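Local coordinates for putative lipoprotein YcdA (Bacillus subtilis subsp. subtilis str. 168, PDB 4R4G) that is of unknown function but is probably a membrane-attached lipoprotein, pairing an Ig-like N-terminal domain with an alpha-beta C-terminal domain through a kinked helix, at residues A[75-80]-A[228-233]; A[253-258]-A[272-277]; A[151-156]-A[164-169]. All blocks are in the same frame, centred on the assembly; numbering follows the deposited sequence.

Contact 1. Residues A[75-80]-A[228-233]; sequences DPEDYS and SISKDE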
loop_
_atom_site.group_PDB
_atom_site.type_symbol
_atom_site.label_atom_id
_atom_site.label_comp_id
_atom_site.label_asym_id
_atom_site.label_seq_id
_atom_site.Cartn_x
_atom_site.Cartn_y
_atom_site.Cartn_z
ATOM N N ASP A 75 -1.575 18.958 5.315
ATOM C CA ASP A 75 -2.901 18.901 4.735
ATOM C C ASP A 75 -3.209 17.492 4.298
ATOM O O ASP A 75 -2.300 16.814 3.807
ATOM C CB ASP A 75 -3.017 19.886 3.538
ATOM C CG ASP A 75 -3.137 21.349 3.911
ATOM O OD1 ASP A 75 -3.885 21.658 4.840
ATOM O OD2 ASP A 75 -2.498 22.185 3.246
ATOM N N PRO A 76 -4.486 17.034 4.413
ATOM C CA PRO A 76 -4.828 15.699 3.894
ATOM C C PRO A 76 -4.924 15.758 2.354
ATOM O O PRO A 76 -4.772 16.852 1.804
ATOM C CB PRO A 76 -6.188 15.424 4.560
ATOM C CG PRO A 76 -6.815 16.748 4.671
ATOM C CD PRO A 76 -5.693 17.732 4.919
ATOM N N GLU A 77 -5.200 14.619 1.648
ATOM C CA GLU A 77 -5.341 14.646 0.185
ATOM C C GLU A 77 -6.549 15.502 -0.188
ATOM O O GLU A 77 -6.460 16.290 -1.121
ATOM C CB GLU A 77 -5.451 13.231 -0.398
ATOM C CG GLU A 77 -5.602 13.156 -1.918
ATOM C CD GLU A 77 -7.022 13.065 -2.449
ATOM O OE1 GLU A 77 -7.946 12.777 -1.653
ATOM O OE2 GLU A 77 -7.204 13.247 -3.675
ATOM N N ASP A 78 -7.649 15.400 0.572
ATOM C CA ASP A 78 -8.837 16.202 0.313
ATOM C C ASP A 78 -8.967 17.200 1.451
ATOM O O ASP A 78 -9.431 16.846 2.532
ATOM C CB ASP A 78 -10.067 15.291 0.165
ATOM C CG ASP A 78 -11.369 15.966 -0.185
ATOM O OD1 ASP A 78 -11.396 17.214 -0.267
ATOM O OD2 ASP A 78 -12.376 15.253 -0.334
ATOM N N TYR A 79 -8.547 18.457 1.210
ATOM C CA TYR A 79 -8.540 19.516 2.214
ATOM C C TYR A 79 -9.909 19.685 2.894
ATOM O O TYR A 79 -9.950 20.201 4.008
ATOM C CB TYR A 79 -8.052 20.857 1.626
ATOM C CG TYR A 79 -7.887 21.934 2.679
ATOM C CD1 TYR A 79 -6.819 21.905 3.568
ATOM C CD2 TYR A 79 -8.829 22.947 2.823
ATOM C CE1 TYR A 79 -6.679 22.867 4.561
ATOM C CE2 TYR A 79 -8.709 23.905 3.830
ATOM C CZ TYR A 79 -7.636 23.850 4.705
ATOM O OH TYR A 79 -7.459 24.781 5.701
ATOM N N SER A 80 -11.019 19.227 2.265
ATOM C CA SER A 80 -12.352 19.322 2.873
ATOM C C SER A 80 -12.420 18.463 4.140
ATOM O O SER A 80 -13.248 18.748 4.995
ATOM C CB SER A 80 -13.450 18.927 1.889
ATOM O OG SER A 80 -13.399 17.554 1.532
ATOM N N SER A 228 0.290 5.749 0.491
ATOM C CA SER A 228 -0.816 6.691 0.721
ATOM C C SER A 228 -2.153 5.995 0.742
ATOM O O SER A 228 -2.357 5.037 0.010
ATOM C CB SER A 228 -0.844 7.782 -0.345
ATOM O OG SER A 228 -0.770 7.256 -1.658
ATOM N N ILE A 229 -3.047 6.454 1.607
ATOM C CA ILE A 229 -4.428 5.987 1.723
ATOM C C ILE A 229 -5.306 7.204 1.559
ATOM O O ILE A 229 -5.016 8.266 2.134
ATOM C CB ILE A 229 -4.765 5.221 3.032
ATOM C CG1 ILE A 229 -3.788 4.065 3.281
ATOM C CG2 ILE A 229 -6.248 4.748 3.047
ATOM C CD1 ILE A 229 -3.532 3.812 4.683
ATOM N N SER A 230 -6.364 7.055 0.752
ATOM C CA SER A 230 -7.309 8.112 0.459
ATOM C C SER A 230 -8.678 7.502 0.248
ATOM O O SER A 230 -9.033 7.012 -0.832
ATOM C CB SER A 230 -6.858 8.951 -0.738
ATOM O OG SER A 230 -5.675 9.694 -0.470
ATOM N N LYS A 231 -9.433 7.523 1.346
ATOM C CA LYS A 231 -10.802 7.063 1.497
ATOM C C LYS A 231 -10.835 5.555 1.299
ATOM O O LYS A 231 -10.221 4.859 2.109
ATOM C CB LYS A 231 -11.783 7.855 0.592
ATOM C CG LYS A 231 -11.881 9.338 0.980
ATOM C CD LYS A 231 -12.719 10.146 0.004
ATOM C CE LYS A 231 -12.918 11.576 0.457
ATOM N NZ LYS A 231 -14.055 12.217 -0.262
ATOM N N ASP A 232 -11.487 5.051 0.242
ATOM C CA ASP A 232 -11.614 3.615 -0.001
ATOM C C ASP A 232 -10.516 3.040 -0.928
ATOM O O ASP A 232 -10.642 1.896 -1.384
ATOM C CB ASP A 232 -13.017 3.294 -0.549
ATOM C CG ASP A 232 -14.021 2.924 0.535
ATOM O OD1 ASP A 232 -14.001 3.570 1.616
ATOM O OD2 ASP A 232 -14.826 1.987 0.308
ATOM N N GLU A 233 -9.426 3.791 -1.168
ATOM C CA GLU A 233 -8.371 3.272 -2.027
ATOM C C GLU A 233 -6.973 3.727 -1.599
ATOM O O GLU A 233 -6.761 4.905 -1.280
ATOM C CB GLU A 233 -8.630 3.553 -3.530
ATOM C CG GLU A 233 -8.758 4.993 -4.011
ATOM C CD GLU A 233 -9.051 5.144 -5.502
ATOM O OE1 GLU A 233 -9.939 4.428 -6.026
ATOM O OE2 GLU A 233 -8.391 5.996 -6.143
#
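Glu77 lays the root of its side chain against the hydroxyl of Ser230, with CB 3.5 Å from OG. Both residues aim their CB atoms at the facing segment, and their CA atoms lie 6.8 Å apart. CG of Glu77 starts anti to the backbone N (chi1 180°), and the chain then bends at chi2, which turns the carboxylate beside Ser230, OE1 of Glu77 standing 4.0 Å from Ser230 OG, too far for a hydrogen bond. This half of the contact is van der Waals in kind. The polar half is next to it, where Lys231, with a straight tail, brings NZ to Asp78 OD2 at 3.5 Å, a weak hydrogen bond within a salt bridge. The two carboxylate oxygens of Asp78 divide the work: OD1 takes Ser80 OG (2.7 Å) and Ser80 N (3.3 Å) from the same face of its plane, which forms an Asx turn and should limit rotation of the group that offers OD2 to the lysine. With an alanine in place of Asp78, Lys231 would probably lose its charged mate across the contact, and the turn at Ser80 would lose its side-chain brace. Glu77 also touches Ser28, and Ile229 rests on Leu26, so a second loop of the N-terminal domain lies nearby. The arrangement is a surface junction between domains: an Asx-turn loop of the Ig-like domain meets the tip of a beta-hairpin whose type II' turn runs from Ser230 to Glu233.

Contact 2. Residues A[253-258]-A[272-277]; sequences EDKVKD and VKYALQ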
loop_
_atom_site.group_PDB
_atom_site.type_symbol
_atom_site.label_atom_id
_atom_site.label_comp_id
_atom_site.label_asym_id
_atom_site.label_seq_id
_atom_site.Cartn_x
_atom_site.Cartn_y
_atom_site.Cartn_z
ATOM N N GLU A 253 17.821 -23.009 -26.176
ATOM C CA GLU A 253 18.547 -23.175 -27.446
ATOM C C GLU A 253 19.620 -24.276 -27.291
ATOM O O GLU A 253 19.679 -25.172 -28.131
ATOM C CB GLU A 253 19.175 -21.822 -27.888
ATOM C CG GLU A 253 19.899 -21.804 -29.240
ATOM C CD GLU A 253 20.858 -20.636 -29.443
ATOM O OE1 GLU A 253 20.418 -19.467 -29.339
ATOM O OE2 GLU A 253 22.058 -20.892 -29.698
ATOM N N ASP A 254 20.395 -24.251 -26.177
ATOM C CA ASP A 254 21.461 -25.220 -25.897
ATOM C C ASP A 254 20.892 -26.596 -25.519
ATOM O O ASP A 254 21.478 -27.601 -25.887
ATOM C CB ASP A 254 22.448 -24.713 -24.809
ATOM C CG ASP A 254 23.208 -23.415 -25.123
ATOM O OD1 ASP A 254 23.610 -23.215 -26.295
ATOM O OD2 ASP A 254 23.431 -22.620 -24.192
ATOM N N LYS A 255 19.755 -26.653 -24.832
ATOM C CA LYS A 255 19.162 -27.936 -24.454
ATOM C C LYS A 255 18.502 -28.606 -25.669
ATOM O O LYS A 255 18.501 -29.842 -25.782
ATOM C CB LYS A 255 18.161 -27.750 -23.301
ATOM C CG LYS A 255 18.771 -27.969 -21.913
ATOM C CD LYS A 255 18.502 -29.393 -21.450
ATOM C CE LYS A 255 18.692 -29.628 -19.974
ATOM N NZ LYS A 255 18.198 -30.981 -19.575
ATOM N N VAL A 256 17.970 -27.762 -26.587
ATOM C CA VAL A 256 17.318 -28.147 -27.844
ATOM C C VAL A 256 18.387 -28.727 -28.758
ATOM O O VAL A 256 18.159 -29.786 -29.334
ATOM C CB VAL A 256 16.540 -26.957 -28.500
ATOM C CG1 VAL A 256 16.280 -27.183 -29.991
ATOM C CG2 VAL A 256 15.225 -26.694 -27.775
ATOM N N LYS A 257 19.557 -28.042 -28.874
ATOM C CA LYS A 257 20.695 -28.503 -29.684
ATOM C C LYS A 257 21.193 -29.855 -29.159
ATOM O O LYS A 257 21.404 -30.771 -29.950
ATOM C CB LYS A 257 21.840 -27.473 -29.695
ATOM C CG LYS A 257 21.607 -26.253 -30.584
ATOM C CD LYS A 257 22.806 -25.312 -30.527
ATOM C CE LYS A 257 22.482 -23.904 -30.958
ATOM N NZ LYS A 257 23.579 -22.959 -30.616
ATOM N N ASP A 258 21.295 -29.993 -27.819
ATOM C CA ASP A 258 21.705 -31.207 -27.104
ATOM C C ASP A 258 20.752 -32.386 -27.398
ATOM O O ASP A 258 21.168 -33.529 -27.240
ATOM C CB ASP A 258 21.764 -30.934 -25.586
ATOM C CG ASP A 258 22.663 -31.877 -24.808
ATOM O OD1 ASP A 258 22.306 -33.069 -24.680
ATOM O OD2 ASP A 258 23.701 -31.416 -24.296
ATOM N N VAL A 272 9.960 -28.870 -30.549
ATOM C CA VAL A 272 9.141 -27.823 -29.919
ATOM C C VAL A 272 8.604 -28.359 -28.589
ATOM O O VAL A 272 8.757 -27.697 -27.566
ATOM C CB VAL A 272 8.008 -27.304 -30.852
ATOM C CG1 VAL A 272 6.848 -26.687 -30.062
ATOM C CG2 VAL A 272 8.554 -26.297 -31.853
ATOM N N LYS A 273 8.021 -29.571 -28.605
ATOM C CA LYS A 273 7.468 -30.222 -27.421
ATOM C C LYS A 273 8.550 -30.409 -26.349
ATOM O O LYS A 273 8.294 -30.089 -25.185
ATOM C CB LYS A 273 6.778 -31.548 -27.790
ATOM C CG LYS A 273 5.313 -31.308 -28.188
ATOM C CD LYS A 273 4.726 -32.345 -29.142
ATOM C CE LYS A 273 3.304 -31.982 -29.514
ATOM N NZ LYS A 273 2.578 -33.117 -30.142
ATOM N N TYR A 274 9.774 -30.809 -26.750
ATOM C CA TYR A 274 10.894 -30.976 -25.828
ATOM C C TYR A 274 11.305 -29.629 -25.230
ATOM O O TYR A 274 11.630 -29.565 -24.040
ATOM C CB TYR A 274 12.084 -31.650 -26.525
ATOM C CG TYR A 274 13.318 -31.768 -25.655
ATOM C CD1 TYR A 274 13.409 -32.745 -24.664
ATOM C CD2 TYR A 274 14.400 -30.909 -25.823
ATOM C CE1 TYR A 274 14.544 -32.854 -23.856
ATOM C CE2 TYR A 274 15.538 -31.010 -25.023
ATOM C CZ TYR A 274 15.615 -31.998 -24.054
ATOM O OH TYR A 274 16.741 -32.088 -23.266
ATOM N N ALA A 275 11.303 -28.556 -26.047
ATOM C CA ALA A 275 11.667 -27.225 -25.580
ATOM C C ALA A 275 10.698 -26.779 -24.479
ATOM O O ALA A 275 11.141 -26.277 -23.457
ATOM C CB ALA A 275 11.661 -26.243 -26.735
ATOM N N LEU A 276 9.391 -27.049 -24.648
ATOM C CA LEU A 276 8.361 -26.691 -23.676
ATOM C C LEU A 276 8.494 -27.516 -22.380
ATOM O O LEU A 276 7.966 -27.113 -21.329
ATOM C CB LEU A 276 6.957 -26.879 -24.300
ATOM C CG LEU A 276 6.615 -26.006 -25.520
ATOM C CD1 LEU A 276 5.460 -26.566 -26.271
ATOM C CD2 LEU A 276 6.348 -24.554 -25.140
ATOM N N GLN A 277 9.186 -28.670 -22.473
ATOM C CA GLN A 277 9.437 -29.571 -21.355
ATOM C C GLN A 277 10.623 -29.098 -20.503
ATOM O O GLN A 277 10.540 -29.173 -19.275
ATOM C CB GLN A 277 9.704 -31.000 -21.846
ATOM C CG GLN A 277 8.474 -31.775 -22.294
ATOM C CD GLN A 277 8.833 -33.047 -23.041
ATOM O OE1 GLN A 277 9.834 -33.731 -22.746
ATOM N NE2 GLN A 277 8.008 -33.397 -24.028
#
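The shortest polar bond here, 2.7 Å from Lys257 NZ to Glu253 OE2, is a salt bridge one turn apart on helix 253-258, whose Lys255 and Val256 meet Tyr274 and Ala275 of helix 272-277. It uses the anti lone pair of OE2 and takes no direct part in the helix pairing, since CB of Lys257 points away from the other helix. The pairing itself is carried by Tyr274. With chi1 at 176° its ring reaches across the gap, and its edge meets the backbone of the facing helix: CE2 lies 3.3 Å from Lys255 O, with the oxygen near the ring plane. The Lys255 side chain crosses the tyrosine at about a right angle. Bent at chi2 (-96°), it passes the phenol end with CD 3.7 Å from Tyr274 OH. Its ammonium group is farther off, NZ being 4.1 Å from the same OH, so the aliphatic part of the lysine does the touching. Beside this pair the helices come together over a valine and an alanine, Val256 CG2 resting on Ala275 CB at 3.7 Å. Val256 and Ala275 also have the nearest CA atoms, 6.2 Å apart. The local axes approach to 9.7 Å, their N-to-C directions 131° apart, as two successive helices that cross steeply, well off antiparallel. Tyr274 also stacks on Tyr259, while Lys255 continues along the partner helix to Val278 and Glu282. The chemistry implies a modest join of mixed character: one methyl pair, and van der Waals contact of the tyrosine with the carbonyl and CD of Lys255, hold the segments together without a hydrogen bond between them.

Contact 3. Residues A[151-156]-A[164-169]; sequences SAYVDV and ADFEKI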
loop_
_atom_site.group_PDB
_atom_site.type_symbol
_atom_site.label_atom_id
_atom_site.label_comp_id
_atom_site.label_asym_id
_atom_site.label_seq_id
_atom_site.Cartn_x
_atom_site.Cartn_y
_atom_site.Cartn_z
ATOM N N SER A 151 0.750 -8.347 -1.037
ATOM C CA SER A 151 1.719 -9.428 -0.874
ATOM C C SER A 151 1.014 -10.797 -0.935
ATOM O O SER A 151 1.584 -11.721 -1.522
ATOM C CB SER A 151 2.487 -9.261 0.437
ATOM O OG SER A 151 3.631 -10.096 0.501
ATOM N N ALA A 152 -0.226 -10.919 -0.368
ATOM C CA ALA A 152 -1.043 -12.152 -0.397
ATOM C C ALA A 152 -1.427 -12.518 -1.835
ATOM O O ALA A 152 -1.390 -13.690 -2.195
ATOM C CB ALA A 152 -2.297 -11.984 0.448
ATOM N N TYR A 153 -1.763 -11.501 -2.660
ATOM C CA TYR A 153 -2.080 -11.645 -4.074
ATOM C C TYR A 153 -0.876 -12.203 -4.801
ATOM O O TYR A 153 -1.024 -13.143 -5.566
ATOM C CB TYR A 153 -2.493 -10.295 -4.685
ATOM C CG TYR A 153 -3.982 -10.034 -4.693
ATOM C CD1 TYR A 153 -4.782 -10.473 -5.742
ATOM C CD2 TYR A 153 -4.589 -9.311 -3.669
ATOM C CE1 TYR A 153 -6.147 -10.204 -5.771
ATOM C CE2 TYR A 153 -5.956 -9.038 -3.686
ATOM C CZ TYR A 153 -6.733 -9.494 -4.736
ATOM O OH TYR A 153 -8.082 -9.243 -4.748
ATOM N N VAL A 154 0.323 -11.662 -4.527
ATOM C CA VAL A 154 1.594 -12.094 -5.126
ATOM C C VAL A 154 1.868 -13.558 -4.724
ATOM O O VAL A 154 2.187 -14.384 -5.587
ATOM C CB VAL A 154 2.763 -11.125 -4.765
ATOM C CG1 VAL A 154 4.122 -11.703 -5.159
ATOM C CG2 VAL A 154 2.566 -9.782 -5.443
ATOM N N ASP A 155 1.663 -13.884 -3.447
ATOM C CA ASP A 155 1.866 -15.232 -2.924
ATOM C C ASP A 155 1.049 -16.283 -3.692
ATOM O O ASP A 155 1.624 -17.234 -4.236
ATOM C CB ASP A 155 1.503 -15.274 -1.429
ATOM C CG ASP A 155 2.619 -14.927 -0.461
ATOM O OD1 ASP A 155 3.656 -14.383 -0.907
ATOM O OD2 ASP A 155 2.466 -15.221 0.734
ATOM N N VAL A 156 -0.283 -16.080 -3.781
ATOM C CA VAL A 156 -1.184 -17.032 -4.429
ATOM C C VAL A 156 -1.049 -17.027 -5.955
ATOM O O VAL A 156 -1.055 -18.112 -6.538
ATOM C CB VAL A 156 -2.669 -16.877 -4.000
ATOM C CG1 VAL A 156 -2.813 -16.991 -2.489
ATOM C CG2 VAL A 156 -3.286 -15.581 -4.503
ATOM N N ALA A 164 -3.625 -19.064 3.949
ATOM C CA ALA A 164 -4.957 -19.207 4.554
ATOM C C ALA A 164 -5.579 -17.845 4.863
ATOM O O ALA A 164 -6.801 -17.715 4.995
ATOM C CB ALA A 164 -4.869 -20.044 5.813
ATOM N N ASP A 165 -4.725 -16.829 4.922
ATOM C CA ASP A 165 -5.129 -15.467 5.171
ATOM C C ASP A 165 -5.765 -14.801 3.945
ATOM O O ASP A 165 -6.536 -13.861 4.131
ATOM C CB ASP A 165 -3.908 -14.654 5.620
ATOM C CG ASP A 165 -3.570 -14.744 7.098
ATOM O OD1 ASP A 165 -4.258 -15.510 7.828
ATOM O OD2 ASP A 165 -2.625 -14.044 7.532
ATOM N N PHE A 166 -5.440 -15.263 2.712
ATOM C CA PHE A 166 -5.885 -14.659 1.448
ATOM C C PHE A 166 -7.366 -14.267 1.421
ATOM O O PHE A 166 -7.671 -13.098 1.185
ATOM C CB PHE A 166 -5.567 -15.539 0.223
ATOM C CG PHE A 166 -5.884 -14.843 -1.082
ATOM C CD1 PHE A 166 -5.079 -13.810 -1.554
ATOM C CD2 PHE A 166 -7.034 -15.156 -1.794
ATOM C CE1 PHE A 166 -5.395 -13.140 -2.736
ATOM C CE2 PHE A 166 -7.351 -14.477 -2.969
ATOM C CZ PHE A 166 -6.515 -13.495 -3.446
ATOM N N GLU A 167 -8.269 -15.224 1.615
ATOM C CA GLU A 167 -9.698 -14.940 1.581
ATOM C C GLU A 167 -10.062 -13.899 2.653
ATOM O O GLU A 167 -10.673 -12.884 2.314
ATOM C CB GLU A 167 -10.507 -16.228 1.749
ATOM C CG GLU A 167 -10.048 -17.344 0.817
ATOM C CD GLU A 167 -11.076 -17.907 -0.148
ATOM O OE1 GLU A 167 -12.290 -17.647 0.030
ATOM O OE2 GLU A 167 -10.663 -18.640 -1.076
ATOM N N LYS A 168 -9.596 -14.097 3.911
ATOM C CA LYS A 168 -9.857 -13.200 5.052
ATOM C C LYS A 168 -9.410 -11.767 4.779
ATOM O O LYS A 168 -10.158 -10.822 5.031
ATOM C CB LYS A 168 -9.157 -13.701 6.346
ATOM C CG LYS A 168 -9.461 -15.150 6.763
ATOM C CD LYS A 168 -8.347 -15.752 7.651
ATOM C CE LYS A 168 -8.489 -17.247 7.857
ATOM N NZ LYS A 168 -7.258 -17.845 8.439
ATOM N N ILE A 169 -8.188 -11.619 4.267
ATOM C CA ILE A 169 -7.519 -10.352 4.008
ATOM C C ILE A 169 -8.083 -9.624 2.766
ATOM O O ILE A 169 -8.255 -8.414 2.831
ATOM C CB ILE A 169 -5.987 -10.662 3.897
ATOM C CG1 ILE A 169 -5.337 -10.673 5.293
ATOM C CG2 ILE A 169 -5.217 -9.768 2.929
ATOM C CD1 ILE A 169 -3.798 -11.084 5.305
#
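Phe166 is the bump of this contact, and Ala152 and its neighbour Tyr153, with Val156 one turn on from Ala152, shape the hollow that takes it. The phenylalanine ring leaves its backbone on the side of the carbonyl carbon (chi1 -173°) and projects from helix 165-169 toward its neighbour. The ring enters edge first against Tyr153 in a T-shaped pair, with CE1 of Phe166 3.9 Å above the centre of the tyrosine face and the planes 77° apart. One wall is Val156: its CG2 rides over a face of the phenylalanine, 4.0 Å from the ring centroid, in a CH-pi contact. Ala152 forms the shallow floor, its CB 3.9 Å from Phe166 CD1, and the small methyl is consistent with the close approach of the backbones, with CA atoms of Ala152 and Phe166 5.8 Å apart. Ile169 CG2 brushes the same methyl more loosely. Ile177 of helix 174-192 packs on the side chains of both aromatic residues, and the backbone N of Leu309 makes a weak hydrogen bond to Tyr153 OH. The local axes, 9.9 Å apart at 143°, run roughly antiparallel. Buried and apolar between the segments, the contact implies cohesion by hydrophobic packing and ring electrostatics rather than by polar bonds.

How the contacts relate
From the N terminus, the chain enters contact 1 at residues 75-80 in a loop of the Ig-like domain and leaves that domain before the contact closes. Contact 3 lies nested within this long excursion, closing a short connection between helices 145-157 and 165-170. After helices 174-192 and 203-219, strand 221-230 brings residues 228-233 back to complete contact 1 and tie the two domains together. Contact 2 follows in series, pairing helices 248-260 and 268-283 beyond strand 233-244. None of the contacts touch: contact 3 is about 26 Å from contact 1, centre to centre, whereas contact 2 is about 53 Å from contact 1.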